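Local coordinates for nitrate transport protein (PDB 3HN0) that probably serves as the substrate-binding component of an ABC transporter, perhaps one for nitrate or a related small solute, at residues A65-L68 with Y69-I73; T191-K194 with Y195-A198. All coordinates share one frame; numbering follows the deposited sequence.

Interaction 1 (A65-L68 with Y69-I73); sequences AANL and YNKGI
Lys-71 folds back over the preceding turn to reach Asn-67, four residues earlier. Its CB and CG rest 3.4 and 3.3 Å from Asn-67 O. CD then passes the amide, 3.8 Å from Asn-67 ND2, and a bend at chi4 (52°) turns the tip inward, where NZ donates to Asn-67 OD1 at 2.9 Å, tilted 15° from the carbonyl plane. A long, flexible lysine suits this exposed position, its methylenes lying on the turn while its charge finds an oxygen. With an alanine in place of this asparagine, the ammonium of Lys-71 would probably lose its acceptor and be left freer to turn. Gly-72, with positive phi, closes the helix in a Schellman motif: Ile-73 N bonds to Leu-68 O (3.0 Å), and Gly-72 N to Tyr-69 O. A CB at these backbone angles would jam against the carbonyl O of Lys-71, which calls for glycine. The reversal brings Ile-73 CG1 to 4.0 Å from Leu-68 CD2, an apolar contact. Leu-68 and Ile-73 pack on helix 43-51, Ala-65 is small enough to lie against strand 184-188, and Tyr-69 and Asn-70 bond to Asp-275 and Val-269 of the C-terminal segment.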
# COMPACT_ATOMS: atom_id res chain seq x y z
N ALA A 65 12.87 -2.62 17.54
CA ALA A 65 13.55 -1.35 17.34
C ALA A 65 12.90 -0.28 18.23
O ALA A 65 13.58 0.44 19.00
CB ALA A 65 13.52 -0.96 15.84
N ALA A 66 11.58 -0.24 18.20
CA ALA A 66 10.85 0.69 19.04
C ALA A 66 11.11 0.50 20.53
O ALA A 66 11.32 1.49 21.26
CB ALA A 66 9.36 0.61 18.76
N ASN A 67 11.06 -0.74 20.98
CA ASN A 67 11.31 -1.08 22.37
C ASN A 67 12.71 -0.68 22.80
O ASN A 67 12.89 0.03 23.78
CB ASN A 67 11.11 -2.59 22.58
CG ASN A 67 11.16 -2.95 24.05
OD1 ASN A 67 10.51 -2.32 24.86
ND2 ASN A 67 11.96 -3.94 24.40
N LEU A 68 13.72 -1.07 22.04
CA LEU A 68 15.09 -0.66 22.36
C LEU A 68 15.25 0.87 22.46
O LEU A 68 15.89 1.38 23.39
CB LEU A 68 16.07 -1.18 21.31
CG LEU A 68 16.29 -2.69 21.27
CD1 LEU A 68 17.26 -3.01 20.08
CD2 LEU A 68 16.82 -3.17 22.56
N TYR A 69 14.68 1.58 21.50
CA TYR A 69 14.71 3.03 21.53
C TYR A 69 14.02 3.58 22.79
O TYR A 69 14.57 4.47 23.48
CB TYR A 69 14.10 3.65 20.26
CG TYR A 69 14.10 5.16 20.32
CD1 TYR A 69 15.21 5.87 19.91
CD2 TYR A 69 12.99 5.87 20.81
CE1 TYR A 69 15.26 7.25 20.00
CE2 TYR A 69 13.00 7.28 20.90
CZ TYR A 69 14.15 7.96 20.50
OH TYR A 69 14.25 9.33 20.58
N ASN A 70 12.82 3.07 23.10
CA ASN A 70 12.08 3.52 24.27
C ASN A 70 12.81 3.23 25.60
O ASN A 70 12.64 3.94 26.59
CB ASN A 70 10.66 2.92 24.28
CG ASN A 70 9.76 3.65 23.34
OD1 ASN A 70 10.03 4.79 23.02
ND2 ASN A 70 8.68 3.00 22.88
N LYS A 71 13.61 2.18 25.59
CA LYS A 71 14.37 1.76 26.76
C LYS A 71 15.70 2.49 26.94
O LYS A 71 16.35 2.31 27.95
CB LYS A 71 14.55 0.24 26.74
CG LYS A 71 13.20 -0.41 27.05
CD LYS A 71 13.17 -1.86 27.40
CE LYS A 71 11.88 -2.18 28.24
NZ LYS A 71 10.53 -1.71 27.65
N GLY A 72 16.07 3.32 25.97
CA GLY A 72 17.24 4.22 26.08
C GLY A 72 18.46 3.75 25.32
O GLY A 72 19.53 4.36 25.41
N ILE A 73 18.33 2.66 24.56
CA ILE A 73 19.47 2.17 23.72
C ILE A 73 19.72 3.18 22.61
O ILE A 73 18.75 3.67 22.01
CB ILE A 73 19.20 0.77 23.15
CG1 ILE A 73 19.02 -0.23 24.26
CG2 ILE A 73 20.33 0.28 22.23
CD1 ILE A 73 20.10 -0.04 25.36

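Interaction 2 (T191-K194 with Y195-A198); sequences TMEK and YRIA
Lys-194 and Tyr-195 come to lie side by side because the lysine CG sits between its own backbone N and carbonyl carbon (chi1 64°), while the tyrosine CG stands anti to its carbonyl carbon. Lys-194 CG is thereby held over the centre of the phenol ring, 3.8 Å from the centroid of Tyr-195, a CH-pi contact on one face. The aliphatic chain continues across the ring, with CE 3.7 Å from Tyr-195 OH, and then bends so that NZ donates to Thr-191 O at 2.8 Å, in the carbonyl plane and on a lone pair. Selenomethionine Met-192 meets the same ring at its edge: SE lies in the ring plane, 5.2 Å from the centroid of Tyr-195, and CE touches CD2, a Met-aromatic contact with selenium in the place of methionine's sulfur. On the same turn, Glu-193 and Arg-196 run alongside each other. Arg-196 NE points almost straight (179°) at the syn lone pair of Glu-193 OE2, 2.9 Å away, and the carboxylate oxygen lies in the guanidinium plane although the two planes are 60° apart. Water 1 donates to the same OE2 and weakly links it to Arg-196 NH2, while Tyr-188 holds Glu-193 OE1. Backbone bonds from Tyr-195 N to Met-192 O and from Arg-196 N to Glu-193 O link residues three apart at the lead-in to helix 196-212. Water 2 bridges Lys-194 O and Ala-198 N. With both carboxylate oxygens engaged and arginine alongside, Glu-193 is likely to remain ionised. The turn thus carries a charged pair beside an aromatic anchor whose hydroxyl bonds Asp-31.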
# COMPACT_ATOMS: atom_id res chain seq x y z
N THR A 191 27.68 6.44 15.54
CA THR A 191 28.83 6.65 14.66
C THR A 191 28.49 6.33 13.22
O THR A 191 29.27 6.63 12.33
CB THR A 191 30.07 5.84 15.07
OG1 THR A 191 29.72 4.49 15.25
CG2 THR A 191 30.62 6.39 16.38
N MSE A 192 27.31 5.76 13.00
CA MSE A 192 26.81 5.56 11.63
C MSE A 192 26.06 6.73 11.03
O MSE A 192 25.81 6.74 9.83
CB MSE A 192 25.95 4.31 11.56
CG MSE A 192 26.68 3.03 11.84
SE MSE A 192 28.09 2.57 10.54
CE MSE A 192 29.48 3.16 11.50
N GLU A 193 25.75 7.78 11.80
CA GLU A 193 24.98 8.89 11.24
C GLU A 193 25.62 9.50 9.98
O GLU A 193 24.95 9.70 8.94
CB GLU A 193 24.70 9.94 12.31
CG GLU A 193 23.78 11.03 11.86
CD GLU A 193 22.37 10.55 11.58
OE1 GLU A 193 21.67 10.08 12.51
OE2 GLU A 193 21.97 10.61 10.41
N LYS A 194 26.93 9.71 10.06
CA LYS A 194 27.67 10.27 8.96
C LYS A 194 27.62 9.36 7.74
O LYS A 194 27.80 9.85 6.66
CB LYS A 194 29.16 10.52 9.33
CG LYS A 194 29.97 9.32 9.67
CD LYS A 194 31.34 9.73 10.30
CE LYS A 194 32.06 8.55 10.92
NZ LYS A 194 31.62 8.12 12.30
N TYR A 195 27.28 8.08 7.91
CA TYR A 195 27.27 7.13 6.79
C TYR A 195 25.88 6.82 6.36
O TYR A 195 25.66 6.06 5.44
CB TYR A 195 27.96 5.83 7.19
CG TYR A 195 29.42 5.95 7.50
CD1 TYR A 195 30.23 6.84 6.84
CD2 TYR A 195 29.98 5.20 8.50
CE1 TYR A 195 31.56 6.95 7.12
CE2 TYR A 195 31.32 5.29 8.82
CZ TYR A 195 32.12 6.15 8.11
OH TYR A 195 33.48 6.27 8.40
N ARG A 196 24.91 7.44 6.99
CA ARG A 196 23.51 7.00 6.75
C ARG A 196 23.11 7.11 5.28
O ARG A 196 22.58 6.20 4.72
CB ARG A 196 22.56 7.84 7.61
CG ARG A 196 21.06 7.44 7.39
CD ARG A 196 20.11 8.03 8.43
NE ARG A 196 20.24 9.47 8.43
CZ ARG A 196 19.63 10.31 7.60
NH1 ARG A 196 18.73 9.91 6.70
NH2 ARG A 196 19.95 11.60 7.68
N ILE A 197 23.25 8.30 4.70
CA ILE A 197 22.90 8.47 3.30
C ILE A 197 23.70 7.52 2.39
O ILE A 197 23.14 6.94 1.49
CB ILE A 197 23.08 9.93 2.82
CG1 ILE A 197 22.16 10.86 3.60
CG2 ILE A 197 22.81 10.03 1.33
CD1 ILE A 197 20.70 10.60 3.40
N ALA A 198 25.01 7.41 2.60
CA ALA A 198 25.83 6.46 1.80
C ALA A 198 25.29 5.00 1.88
O ALA A 198 25.19 4.28 0.89
CB ALA A 198 27.29 6.52 2.24
O HOH W 1 23.01 12.08 8.24
O HOH W 2 26.49 9.34 4.42

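In the fold
Interaction 1 finishes helix 62-70 and interaction 2 leads into helix 196-212, so one is a C-terminal helix end and the other an N-terminal one. Their centres are 20 Å apart and their nearest atoms about 10 Å, without touching. They are related through the seven-stranded mixed sheet: strand 184-188, which interaction 1 packs against, runs on into the loop of interaction 2, while Met-192 and Tyr-195 lie against strand 6-12. The C-terminal segment meets both, with Phe-278 at Tyr-69 and with Pro-280 and Gln-283 at Arg-196. A phosphate ion, probably from crystallisation, lies about 5 Å from the side chain of Asn-70.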